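Local coordinates for ArsC family reductase (Pseudomonas aeruginosa, PDB 1RW1), which is of uncertain function but, as a thioredoxin-fold member of the ArsC family, is probably a glutathione-dependent thiol reductase, at residues Val3-Lys8 with Arg43-Glu48; Lys15-Leu20 with Val25-His30; Glu80-Leu83 with Ser87-Lys90. One frame throughout, in Å; residues are numbered along the deposited sequence. Where two conformers were deposited one is given.

Interaction 1 of 3, residues Val3-Lys8 with Arg43-Glu48; sequences VLYGIK and RRWCAE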
ATOM      1  N   VAL A   3      -1.309  10.989   4.080  1.00  7.11           N
ATOM      2  CA  VAL A   3      -2.315  10.259   3.296  1.00  6.61           C
ATOM      3  C   VAL A   3      -2.116   8.761   3.522  1.00  6.46           C
ATOM      4  O   VAL A   3      -1.009   8.239   3.350  1.00  7.31           O
ATOM      5  CB  VAL A   3      -2.234  10.568   1.780  1.00  7.85           C
ATOM      6  CG1 VAL A   3      -3.393   9.899   1.064  1.00  7.98           C
ATOM      7  CG2 VAL A   3      -2.238  12.075   1.544  1.00  9.28           C
ATOM      8  N   LEU A   4      -3.192   8.088   3.927  1.00  6.38           N
ATOM      9  CA  LEU A   4      -3.212   6.657   4.164  1.00  6.16           C
ATOM     10  C   LEU A   4      -3.971   5.997   3.016  1.00  5.95           C
ATOM     11  O   LEU A   4      -5.116   6.354   2.751  1.00  7.55           O
ATOM     12  CB  LEU A   4      -3.918   6.374   5.493  1.00  6.59           C
ATOM     13  CG  LEU A   4      -3.786   4.928   5.990  1.00  7.55           C
ATOM     14  CD1 LEU A   4      -2.367   4.638   6.472  1.00  8.05           C
ATOM     15  CD2 LEU A   4      -4.793   4.677   7.096  1.00  8.47           C
ATOM     16  N   TYR A   5      -3.361   5.004   2.384  1.00  5.41           N
ATOM     17  CA  TYR A   5      -3.916   4.325   1.216  1.00  5.72           C
ATOM     18  C   TYR A   5      -4.259   2.890   1.574  1.00  5.41           C
ATOM     19  O   TYR A   5      -3.423   2.152   2.115  1.00  6.31           O
ATOM     20  CB  TYR A   5      -2.884   4.288   0.085  1.00  5.88           C
ATOM     21  CG  TYR A   5      -2.453   5.630  -0.447  1.00  5.66           C
ATOM     22  CD1 TYR A   5      -1.524   6.396   0.208  1.00  6.64           C
ATOM     23  CD2 TYR A   5      -2.982   6.121  -1.622  1.00  6.39           C
ATOM     24  CE1 TYR A   5      -1.119   7.619  -0.295  1.00  7.30           C
ATOM     25  CE2 TYR A   5      -2.592   7.345  -2.138  1.00  7.19           C
ATOM     26  CZ  TYR A   5      -1.647   8.094  -1.469  1.00  7.37           C
ATOM     27  OH  TYR A   5      -1.247   9.309  -1.976  1.00  9.15           O
ATOM     28  N   GLY A   6      -5.469   2.473   1.218  1.00  5.78           N
ATOM     29  CA  GLY A   6      -5.886   1.097   1.424  1.00  5.98           C
ATOM     30  C   GLY A   6      -7.386   0.967   1.257  1.00  5.64           C
ATOM     31  O   GLY A   6      -7.981   1.575   0.370  1.00  6.59           O
ATOM     32  N   ILE A   7      -8.010   0.151   2.111  1.00  5.88           N
ATOM     33  CA  ILE A   7      -9.448  -0.093   2.105  1.00  6.39           C
ATOM     34  C   ILE A   7      -9.952  -0.083   3.544  1.00  6.25           C
ATOM     35  O   ILE A   7      -9.170  -0.021   4.488  1.00  7.32           O
ATOM     36  CB  ILE A   7      -9.789  -1.450   1.403  1.00  6.44           C
ATOM     37  CG1 ILE A   7      -9.270  -2.638   2.228  1.00  7.40           C
ATOM     38  CG2 ILE A   7      -9.267  -1.468  -0.020  1.00  8.05           C
ATOM     39  CD1 ILE A   7      -9.760  -3.994   1.729  1.00  8.96           C
ATOM     40  N   LYS A   8     -11.264  -0.152   3.720  1.00  6.79           N
ATOM     41  CA  LYS A   8     -11.853  -0.177   5.058  1.00  8.13           C
ATOM     42  C   LYS A   8     -11.775  -1.548   5.736  1.00  8.70           C
ATOM     43  O   LYS A   8     -11.372  -1.668   6.898  1.00  9.48           O
ATOM     44  CB  LYS A   8     -13.318   0.279   4.973  1.00  8.56           C
ATOM     45  CG  LYS A   8     -13.496   1.740   4.570  1.00  8.99           C
ATOM     46  CD  LYS A   8     -14.974   2.061   4.239  1.00 10.94           C
ATOM     47  CE  LYS A   8     -15.197   3.538   3.913  1.00 12.22           C
ATOM     48  NZ  LYS A   8     -16.569   3.810   3.340  1.00 15.23           N
ATOM     49  N   ARG A  43       4.358   3.895  -9.352  1.00  8.28           N
ATOM     50  CA  ARG A  43       5.752   4.097  -9.745  1.00  8.81           C
ATOM     51  C   ARG A  43       6.572   4.705  -8.624  1.00  8.98           C
ATOM     52  O   ARG A  43       7.717   4.305  -8.411  1.00  9.77           O
ATOM     53  CB  ARG A  43       5.828   5.007 -10.967  1.00 10.27           C
ATOM     54  CG  ARG A  43       5.425   4.348 -12.237  1.00 11.88           C
ATOM     55  CD  ARG A  43       5.224   5.318 -13.374  1.00 15.32           C
ATOM     56  NE  ARG A  43       5.066   4.566 -14.615  1.00 21.08           N
ATOM     57  CZ  ARG A  43       4.403   4.991 -15.683  1.00 29.03           C
ATOM     58  NH1 ARG A  43       3.812   6.178 -15.676  1.00 32.21           N
ATOM     59  NH2 ARG A  43       4.327   4.220 -16.763  1.00 31.71           N
ATOM     60  N   ARG A  44       6.019   5.700  -7.936  1.00  9.11           N
ATOM     61  CA  ARG A  44       6.731   6.330  -6.835  1.00  9.39           C
ATOM     62  C   ARG A  44       6.968   5.349  -5.683  1.00  8.55           C
ATOM     63  O   ARG A  44       8.065   5.295  -5.113  1.00  9.03           O
ATOM     64  CB  ARG A  44       5.943   7.534  -6.338  1.00 11.09           C
ATOM     65  CG  ARG A  44       6.250   8.835  -6.987  1.00 16.70           C
ATOM     66  CD  ARG A  44       5.721   9.977  -6.162  1.00 17.80           C
ATOM     67  NE  ARG A  44       4.265  10.005  -6.148  1.00 17.73           N
ATOM     68  CZ  ARG A  44       3.515   9.731  -5.088  1.00 15.12           C
ATOM     69  NH1 ARG A  44       4.067   9.409  -3.924  1.00 15.00           N
ATOM     70  NH2 ARG A  44       2.207   9.769  -5.201  1.00 18.45           N
ATOM     71  N   TRP A  45       5.939   4.585  -5.323  1.00  7.71           N
ATOM     72  CA  TRP A  45       6.086   3.666  -4.206  1.00  7.39           C
ATOM     73  C   TRP A  45       7.104   2.581  -4.535  1.00  7.30           C
ATOM     74  O   TRP A  45       7.941   2.216  -3.705  1.00  7.60           O
ATOM     75  CB  TRP A  45       4.736   3.045  -3.875  1.00  7.45           C
ATOM     76  CG  TRP A  45       3.689   4.016  -3.435  1.00  6.78           C
ATOM     77  CD1 TRP A  45       3.859   5.294  -2.985  1.00  7.21           C
ATOM     78  CD2 TRP A  45       2.284   3.770  -3.424  1.00  6.19           C
ATOM     79  NE1 TRP A  45       2.634   5.846  -2.674  1.00  7.06           N
ATOM     80  CE2 TRP A  45       1.652   4.922  -2.926  1.00  6.17           C
ATOM     81  CE3 TRP A  45       1.494   2.656  -3.748  1.00  6.53           C
ATOM     82  CZ2 TRP A  45       0.267   4.996  -2.774  1.00  6.66           C
ATOM     83  CZ3 TRP A  45       0.135   2.734  -3.595  1.00  6.94           C
ATOM     84  CH2 TRP A  45      -0.469   3.893  -3.105  1.00  6.52           C
ATOM     85  N   CYS A  46       7.036   2.055  -5.754  1.00  7.44           N
ATOM     86  CA  CYS A  46       7.990   1.023  -6.144  1.00  7.75           C
ATOM     87  C   CYS A  46       9.420   1.572  -6.236  1.00  7.87           C
ATOM     88  O   CYS A  46      10.365   0.871  -5.900  1.00  8.30           O
ATOM     89  CB  CYS A  46       7.610   0.389  -7.480  1.00  8.10           C
ATOM     90  SG  CYS A  46       6.169  -0.702  -7.404  1.00  8.56           S
ATOM     91  N   ALA A  47       9.582   2.813  -6.677  1.00  7.95           N
ATOM     92  CA  ALA A  47      10.909   3.409  -6.725  1.00  7.83           C
ATOM     93  C   ALA A  47      11.541   3.465  -5.342  1.00  7.79           C
ATOM     94  O   ALA A  47      12.755   3.285  -5.198  1.00  8.57           O
ATOM     95  CB  ALA A  47      10.815   4.802  -7.326  1.00  9.14           C
ATOM     96  N   GLU A  48      10.735   3.747  -4.328  1.00  8.07           N
ATOM     97  CA  GLU A  48      11.221   3.941  -2.983  1.00  8.61           C
ATOM     98  C   GLU A  48      11.419   2.635  -2.219  1.00  8.45           C
ATOM     99  O   GLU A  48      12.301   2.562  -1.364  1.00 10.04           O
ATOM    100  CB  GLU A  48      10.239   4.848  -2.233  1.00  9.87           C
ATOM    101  CG  GLU A  48      10.610   5.130  -0.785  1.00 10.93           C
ATOM    102  CD  GLU A  48       9.583   5.948  -0.053  1.00 12.90           C
ATOM    103  OE1 GLU A  48       8.545   6.278  -0.670  1.00 16.22           O
ATOM    104  OE2 GLU A  48       9.806   6.242   1.129  1.00 14.56           O
TER

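Interaction 2 of 3, residues Lys15-Leu20 with Val25-His30; sequences KARTWL and VAYDFH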
ATOM      1  N   LYS A  15      -5.890  -1.755  12.401  1.00  6.42           N
ATOM      2  CA  LYS A  15      -4.834  -1.615  13.379  1.00  7.05           C
ATOM      3  C   LYS A  15      -4.100  -0.283  13.180  1.00  6.64           C
ATOM      4  O   LYS A  15      -3.879   0.469  14.131  1.00  6.99           O
ATOM      5  CB  LYS A  15      -3.853  -2.795  13.272  1.00  7.26           C
ATOM      6  CG  LYS A  15      -4.467  -4.130  13.662  1.00  7.89           C
ATOM      7  CD  LYS A  15      -3.755  -5.349  13.112  1.00  9.63           C
ATOM      8  CE  LYS A  15      -2.312  -5.440  13.451  1.00 11.82           C
ATOM      9  NZ  LYS A  15      -1.803  -6.779  13.030  1.00 14.53           N
ATOM     10  N   ALA A  16      -3.713  -0.009  11.941  1.00  6.73           N
ATOM     11  CA  ALA A  16      -2.951   1.190  11.624  1.00  7.01           C
ATOM     12  C   ALA A  16      -3.770   2.443  11.904  1.00  6.67           C
ATOM     13  O   ALA A  16      -3.246   3.422  12.447  1.00  7.23           O
ATOM     14  CB  ALA A  16      -2.513   1.162  10.170  1.00  7.43           C
ATOM     15  N   ARG A  17      -5.050   2.435  11.522  1.00  6.35           N
ATOM     16  CA  ARG A  17      -5.887   3.594  11.797  1.00  6.75           C
ATOM     17  C   ARG A  17      -6.107   3.785  13.281  1.00  6.79           C
ATOM     18  O   ARG A  17      -6.170   4.920  13.754  1.00  7.31           O
ATOM     19  CB  ARG A  17      -7.222   3.517  11.074  1.00  6.51           C
ATOM     20  CG  ARG A  17      -7.027   3.603   9.566  1.00  6.88           C
ATOM     21  CD  ARG A  17      -8.319   3.764   8.781  1.00  7.85           C
ATOM     22  NE  ARG A  17      -8.824   5.118   8.889  1.00  7.77           N
ATOM     23  CZ  ARG A  17      -9.872   5.555   8.224  1.00  8.87           C
ATOM     24  NH1 ARG A  17     -10.542   4.738   7.435  1.00 10.56           N
ATOM     25  NH2 ARG A  17     -10.252   6.817   8.360  1.00 11.30           N
ATOM     26  N   THR A  18      -6.236   2.705  14.043  1.00  6.10           N
ATOM     27  CA  THR A  18      -6.325   2.860  15.483  1.00  6.42           C
ATOM     28  C   THR A  18      -5.065   3.523  16.034  1.00  6.42           C
ATOM     29  O   THR A  18      -5.166   4.413  16.889  1.00  7.42           O
ATOM     30  CB  THR A  18      -6.641   1.510  16.146  1.00  6.72           C
ATOM     31  OG1 THR A  18      -7.851   0.976  15.607  1.00  7.37           O
ATOM     32  CG2 THR A  18      -6.926   1.674  17.627  1.00  7.19           C
ATOM     33  N   TRP A  19      -3.896   3.107  15.574  1.00  6.90           N
ATOM     34  CA  TRP A  19      -2.652   3.745  15.987  1.00  7.60           C
ATOM     35  C   TRP A  19      -2.689   5.245  15.655  1.00  7.69           C
ATOM     36  O   TRP A  19      -2.443   6.100  16.529  1.00  7.91           O
ATOM     37  CB  TRP A  19      -1.460   3.027  15.340  1.00  8.13           C
ATOM     38  CG  TRP A  19      -0.138   3.384  15.957  1.00  9.42           C
ATOM     39  CD1 TRP A  19       0.583   2.632  16.834  1.00 10.37           C
ATOM     40  CD2 TRP A  19       0.621   4.586  15.753  1.00  9.32           C
ATOM     41  NE1 TRP A  19       1.724   3.295  17.211  1.00 11.68           N
ATOM     42  CE2 TRP A  19       1.763   4.505  16.574  1.00 11.15           C
ATOM     43  CE3 TRP A  19       0.422   5.745  15.007  1.00  9.93           C
ATOM     44  CZ2 TRP A  19       2.709   5.524  16.643  1.00 12.52           C
ATOM     45  CZ3 TRP A  19       1.358   6.759  15.078  1.00 10.98           C
ATOM     46  CH2 TRP A  19       2.484   6.647  15.901  1.00 12.35           C
ATOM     47  N   LEU A  20      -2.975   5.572  14.403  1.00  7.26           N
ATOM     48  CA  LEU A  20      -2.962   6.965  13.969  1.00  7.52           C
ATOM     49  C   LEU A  20      -4.000   7.804  14.729  1.00  7.07           C
ATOM     50  O   LEU A  20      -3.709   8.909  15.205  1.00  8.24           O
ATOM     51  CB  LEU A  20      -3.245   7.041  12.472  1.00  7.22           C
ATOM     52  CG  LEU A  20      -2.134   6.507  11.569  1.00  8.21           C
ATOM     53  CD1 LEU A  20      -2.662   6.296  10.174  1.00  9.20           C
ATOM     54  CD2 LEU A  20      -0.926   7.430  11.568  1.00  9.14           C
ATOM     55  N   VAL A  25      -3.206  11.902  14.918  1.00 11.53           N
ATOM     56  CA  VAL A  25      -2.609  12.281  13.649  1.00 12.31           C
ATOM     57  C   VAL A  25      -3.726  12.571  12.659  1.00 13.06           C
ATOM     58  O   VAL A  25      -4.624  11.763  12.484  1.00 14.16           O
ATOM     59  CB  VAL A  25      -1.737  11.145  13.098  1.00 13.00           C
ATOM     60  CG1 VAL A  25      -1.163  11.522  11.741  1.00 14.25           C
ATOM     61  CG2 VAL A  25      -0.628  10.761  14.090  1.00 14.37           C
ATOM     62  N   ALA A  26      -3.675  13.725  12.008  1.00 13.80           N
ATOM     63  CA  ALA A  26      -4.645  14.042  10.955  1.00 14.28           C
ATOM     64  C   ALA A  26      -4.144  13.414   9.662  1.00 13.16           C
ATOM     65  O   ALA A  26      -2.980  13.556   9.318  1.00 13.82           O
ATOM     66  CB  ALA A  26      -4.809  15.540  10.787  1.00 17.72           C
ATOM     67  N   TYR A  27      -5.022  12.735   8.941  1.00 11.05           N
ATOM     68  CA  TYR A  27      -4.632  12.148   7.668  1.00  9.50           C
ATOM     69  C   TYR A  27      -5.858  12.053   6.786  1.00  9.71           C
ATOM     70  O   TYR A  27      -6.985  11.933   7.263  1.00 11.91           O
ATOM     71  CB  TYR A  27      -3.991  10.758   7.856  1.00  9.61           C
ATOM     72  CG  TYR A  27      -4.892   9.761   8.559  1.00  8.92           C
ATOM     73  CD1 TYR A  27      -4.955   9.725   9.946  1.00  8.77           C
ATOM     74  CD2 TYR A  27      -5.707   8.883   7.835  1.00  8.94           C
ATOM     75  CE1 TYR A  27      -5.822   8.855  10.589  1.00  8.31           C
ATOM     76  CE2 TYR A  27      -6.560   8.011   8.476  1.00  8.84           C
ATOM     77  CZ  TYR A  27      -6.614   7.999   9.854  1.00  7.67           C
ATOM     78  OH  TYR A  27      -7.480   7.136  10.478  1.00  9.29           O
ATOM     79  N   ASP A  28      -5.614  12.100   5.492  1.00  9.22           N
ATOM     80  CA  ASP A  28      -6.612  11.775   4.489  1.00  9.48           C
ATOM     81  C   ASP A  28      -6.570  10.274   4.232  1.00  7.53           C
ATOM     82  O   ASP A  28      -5.513   9.657   4.347  1.00  9.16           O
ATOM     83  CB  ASP A  28      -6.310  12.523   3.193  1.00 11.01           C
ATOM     84  CG  ASP A  28      -6.708  13.986   3.236  1.00 15.21           C
ATOM     85  OD1 ASP A  28      -7.246  14.454   4.259  1.00 21.09           O
ATOM     86  OD2 ASP A  28      -6.483  14.719   2.271  1.00 19.98           O
ATOM     87  N   PHE A  29      -7.705   9.699   3.875  1.00  8.76           N
ATOM     88  CA  PHE A  29      -7.819   8.285   3.557  1.00  8.04           C
ATOM     89  C   PHE A  29      -8.165   8.132   2.088  1.00  7.37           C
ATOM     90  O   PHE A  29      -9.213   8.597   1.644  1.00  9.53           O
ATOM     91  CB  PHE A  29      -8.875   7.644   4.448  1.00  9.21           C
ATOM     92  CG  PHE A  29      -9.245   6.222   4.064  1.00  7.93           C
ATOM     93  CD1 PHE A  29      -8.296   5.273   3.720  1.00  9.35           C
ATOM     94  CD2 PHE A  29     -10.572   5.837   4.054  1.00  9.17           C
ATOM     95  CE1 PHE A  29      -8.676   3.967   3.393  1.00  9.46           C
ATOM     96  CE2 PHE A  29     -10.947   4.544   3.730  1.00  9.91           C
ATOM     97  CZ  PHE A  29     -10.008   3.618   3.404  1.00  9.83           C
ATOM     98  N   HIS A  30      -7.262   7.495   1.352  1.00  6.77           N
ATOM     99  CA  HIS A  30      -7.426   7.185  -0.062  1.00  6.78           C
ATOM    100  C   HIS A  30      -7.855   5.719  -0.160  1.00  6.31           C
ATOM    101  O   HIS A  30      -7.053   4.818   0.083  1.00  6.73           O
ATOM    102  CB  HIS A  30      -6.122   7.413  -0.805  1.00  6.79           C
ATOM    103  CG  HIS A  30      -6.212   7.120  -2.266  1.00  7.63           C
ATOM    104  ND1 HIS A  30      -6.087   8.097  -3.227  1.00  9.26           N
ATOM    105  CD2 HIS A  30      -6.367   5.944  -2.920  1.00  8.17           C
ATOM    106  CE1 HIS A  30      -6.171   7.523  -4.412  1.00 10.49           C
ATOM    107  NE2 HIS A  30      -6.337   6.223  -4.258  1.00  9.64           N
TER

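Interaction 3 of 3, residues Glu80-Leu83 with Ser87-Lys90; sequences ELML and SMIK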
ATOM      1  N   GLU A  80       1.670  -2.849 -13.578  1.00  7.31           N
ATOM      2  CA  GLU A  80       0.463  -3.117 -14.353  1.00  7.61           C
ATOM      3  C   GLU A  80      -0.510  -4.016 -13.612  1.00  7.26           C
ATOM      4  O   GLU A  80      -1.719  -3.815 -13.701  1.00  7.68           O
ATOM      5  CB  GLU A  80       0.793  -3.707 -15.733  1.00  8.39           C
ATOM      6  CG  GLU A  80       1.563  -2.738 -16.628  1.00  9.36           C
ATOM      7  CD  GLU A  80       0.877  -1.383 -16.761  1.00 10.38           C
ATOM      8  OE1 GLU A  80      -0.252  -1.322 -17.267  1.00 13.29           O
ATOM      9  OE2 GLU A  80       1.454  -0.379 -16.314  1.00 11.85           O
ATOM     10  N   LEU A  81      -0.007  -5.009 -12.899  1.00  7.30           N
ATOM     11  CA  LEU A  81      -0.883  -5.902 -12.136  1.00  7.34           C
ATOM     12  C   LEU A  81      -1.640  -5.130 -11.051  1.00  7.00           C
ATOM     13  O   LEU A  81      -2.849  -5.294 -10.873  1.00  7.38           O
ATOM     14  CB  LEU A  81      -0.082  -7.027 -11.494  1.00  8.39           C
ATOM     15  CG  LEU A  81       0.558  -8.046 -12.427  1.00  9.84           C
ATOM     16  CD1 LEU A  81       1.381  -9.043 -11.614  1.00 11.68           C
ATOM     17  CD2 LEU A  81      -0.475  -8.766 -13.267  1.00 11.46           C
HETATM   18  N   MSE A  82      -0.912  -4.311 -10.305  1.00  6.88           N
HETATM   19  CA  MSE A  82      -1.521  -3.539  -9.214  1.00  6.69           C
HETATM   20  C   MSE A  82      -2.479  -2.464  -9.690  1.00  6.73           C
HETATM   21  O   MSE A  82      -3.454  -2.152  -9.005  1.00  7.86           O
HETATM   22  CB  MSE A  82      -0.428  -2.922  -8.347  1.00  7.23           C
HETATM   23  CG  MSE A  82       0.355  -3.968  -7.587  1.00  8.09           C
HETATM   24 SE   MSE A  82       1.680  -3.215  -6.324  1.00 11.09          SE
HETATM   25  CE  MSE A  82       3.037  -2.678  -7.631  1.00 11.86           C
ATOM     26  N   LEU A  83      -2.197  -1.902 -10.859  1.00  6.87           N
ATOM     27  CA  LEU A  83      -3.025  -0.851 -11.418  1.00  7.17           C
ATOM     28  C   LEU A  83      -4.420  -1.396 -11.688  1.00  7.50           C
ATOM     29  O   LEU A  83      -5.422  -0.738 -11.377  1.00  8.40           O
ATOM     30  CB  LEU A  83      -2.385  -0.342 -12.713  1.00  8.63           C
ATOM     31  CG  LEU A  83      -3.143   0.753 -13.447  1.00  9.35           C
ATOM     32  CD1 LEU A  83      -3.295   1.998 -12.599  1.00 11.48           C
ATOM     33  CD2 LEU A  83      -2.452   1.046 -14.723  1.00 15.27           C
ATOM     34  N   SER A  87      -6.378  -4.541  -5.009  1.00  5.71           N
ATOM     35  CA  SER A  87      -6.351  -5.508  -3.915  1.00  6.20           C
ATOM     36  C   SER A  87      -4.976  -6.093  -3.688  1.00  6.34           C
ATOM     37  O   SER A  87      -4.698  -6.518  -2.555  1.00  8.39           O
ATOM     38  CB  SER A  87      -7.372  -6.615  -4.185  1.00  6.25           C
ATOM     39  OG  SER A  87      -7.270  -7.712  -3.311  1.00  8.07           O
HETATM   40  N   MSE A  88      -4.139  -6.155  -4.718  1.00  6.20           N
HETATM   41  CA  MSE A  88      -2.787  -6.708  -4.654  0.50  6.48           C
HETATM   42  C   MSE A  88      -1.760  -5.788  -4.046  1.00  6.98           C
HETATM   43  O   MSE A  88      -0.617  -6.186  -3.901  1.00  8.94           O
HETATM   44  CB  MSE A  88      -2.315  -7.118  -6.057  0.50  5.89           C
HETATM   45  CG  MSE A  88      -3.084  -8.339  -6.517  0.50  9.31           C
HETATM   46 SE   MSE A  88      -2.233  -9.335  -7.901  0.50 14.59          SE
HETATM   47  CE  MSE A  88      -0.945  -7.931  -8.260  0.50  7.28           C
ATOM     48  N   ILE A  89      -2.106  -4.534  -3.771  1.00  5.91           N
ATOM     49  CA  ILE A  89      -1.158  -3.602  -3.159  1.00  6.11           C
ATOM     50  C   ILE A  89      -1.075  -3.876  -1.657  1.00  5.41           C
ATOM     51  O   ILE A  89      -2.097  -3.989  -0.988  1.00  5.98           O
ATOM     52  CB  ILE A  89      -1.590  -2.143  -3.402  1.00  6.40           C
ATOM     53  CG1 ILE A  89      -1.762  -1.866  -4.902  1.00  6.61           C
ATOM     54  CG2 ILE A  89      -0.583  -1.184  -2.804  1.00  6.31           C
ATOM     55  CD1 ILE A  89      -2.546  -0.598  -5.180  1.00  7.72           C
ATOM     56  N   LYS A  90       0.134  -3.978  -1.116  1.00  5.62           N
ATOM     57  CA  LYS A  90       0.295  -4.132   0.320  1.00  5.76           C
ATOM     58  C   LYS A  90      -0.335  -2.939   1.044  1.00  5.62           C
ATOM     59  O   LYS A  90      -0.254  -1.800   0.591  1.00  6.43           O
ATOM     60  CB  LYS A  90       1.771  -4.244   0.678  1.00  7.56           C
ATOM     61  CG  LYS A  90       2.345  -5.626   0.511  1.00 11.34           C
ATOM     62  CD  LYS A  90       3.427  -5.942   1.536  1.00 14.84           C
ATOM     63  CE  LYS A  90       4.162  -7.245   1.223  1.00 16.31           C
ATOM     64  NZ  LYS A  90       4.905  -7.118  -0.035  1.00 16.28           N
TER

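Interaction 1 of 3, residues Val3-Lys8 with Arg43-Glu48
Tyr5 OH is gripped by two groups, Glu95 OE1 and His41 NE2, while the ring behind it receives the edge of Trp45. The other oxygen of that carboxylate, Glu95 OE2, accepts from Trp45 NE1 and also meets Arg44 NH1 in a salt bridge; the negative charge would be expected to polarise the phenol and the indole N-H.

The two rings form a T-shaped, edge-to-face pair. Their planes are 75° apart, and the centroid of the Tyr5 ring is 4.8 Å from that of the Trp45 six-membered ring. The benzo corner of the indole does the touching. Trp45 CZ2 stands 3.5 Å above the Tyr5 ring plane, over its centre. Trp45 CZ2 is 3.6 Å from Tyr5 CG. Trp45 CH2 leans toward the root of the same ring, 3.7 Å from Tyr5 CD2 and 4.0 Å from Tyr5 CB. Tyr5 CD2 in turn lies in the plane of the indole, at its edge.

Tyr5 is on strand 2-6, an inner strand of the thioredoxin-fold sheet. Trp45 is on helix 39-49, in the mainly helical region inserted between the two halves of that sheet. Both residues are buried. His41 meets both rings, His30 packs against Tyr5, and Val93 of the next strand touches both aromatic side chains. The backbones are far apart: Tyr5 CA and Trp45 CA are 11.4 Å from each other, and the two long side chains bridge the gap. In Trp45 the indole CG is anti to the carbonyl carbon (chi1 -62°), which sends the ring out from the helix toward the strand.

Interaction 2 of 3, residues Lys15-Leu20 with Val25-His30
Leu20 is the tightly packed, buried part of this contact, wedged between Tyr27 and Val25. Leu20 CB is 3.7 Å from Tyr27 CE1. Leu20 CD1 makes a CH-pi contact over the face of the Tyr27 ring, 4.1 Å from the centroid. The other branch, Leu20 CD2, lies 4.1 Å from Val25 CB. The backbone also joins here: Val25 N donates to Leu20 O at 3.0 Å. Tyr109 and Leu113 of helix 106-113 also pack on Leu20.

The Arg17 side is polar and more open to solvent, with Arg17, Tyr27 and Phe29 all partly exposed. Arg17 NE donates to Tyr27 OH at 2.9 Å with an N-H...O angle of 172°, and the oxygen lies in the guanidinium plane. Tyr27 OH has a second partner, Asp21 OD1. A bend at chi3 (76°) turns the guanidinium toward Phe29. There Arg17 NH1 sits over one ring face, toward the rim, 3.6 Å from Phe29 CD2, in a cation-pi contact. The phenol bond probably limits rotation about the CD-NE bond.

Helix 15-20 runs nearly antiparallel to strand 27-30, at 165°. This is the return half of a beta-alpha-beta unit, strand 2-6, helix 11-22 and strand 27-31, which opens the thioredoxin fold.

Interaction 3 of 3, residues Glu80-Leu83 with Ser87-Lys90
Met88 reaches back from the 3-10 turn after helix 75-84 and lays its terminal methyl against Leu81 and Met82 of that helix. This is the stretch of the thioredoxin fold where the chain leaves the helical insert and heads for strand 93-95. Both methionines are selenomethionines in the crystal.

The contact is apolar and built from two bumps. The first is the CE methyl of Met88. Its position is that of one of two deposited conformers, so all its contacts hold for that conformer alone. In it the methyl fills a shallow hollow between consecutive helix residues. It sits over the backbone between Leu81 CB and the N and CG of Met82. Met82 N and Met82 CG are each 4.2 Å from Met88 CE, and Leu81 C is 4.0 Å from Met88 CE. The still closer approach of this methyl to Leu81 CB is doubtful. Around the rest of the Met88 side chain lie Leu55, Leu65, Thr61 and Phe62.

The second bump is the CG1 branch of Ile89. It lies across the flank of Met82 CB, CG and SE, and the two side chains cross at about a right angle. Met82 leaves the helix with CG anti to the carbonyl carbon and stays extended at chi2 (-175°). It bends only at chi3 (-76°), about the CG-SE bond, which turns CE aside. CB, CG and SE therefore form a continuous side along which Ile89 CG1 can lie. Leu42 of helix 39-49 touches both Met82 and Ile89, which places this half of the contact against that helix.

The backbones come close here, with Met82 CA and Met88 CA 5.7 Å apart. Ile89 CG1 is 3.8 Å from Met82 CB and 4.0 Å from Met82 SE.

In the fold
From the N terminus, strand 2-6 supplies the first half of interaction 1. The chain then turns through helix 11-22 and back along strand 27-31, and interaction 2 closes that short loop. Interaction 2 is nested inside the longer loop that interaction 1 closes at helix 39-49. Strands 2-6 and 27-31 are neighbours in the sheet, so the two contacts touch: Leu4 N with Asp28 O and Leu4 O with His30 N are probable hydrogen bonds. Interaction 3 follows in series and ties the end of helix 75-84 to the loop that leads to strand 93-95. It meets interaction 1 where Cys46 packs on Met82. Interactions 2 and 3 lie on opposite sides of the chain's centre, their own centres about 21 Å apart.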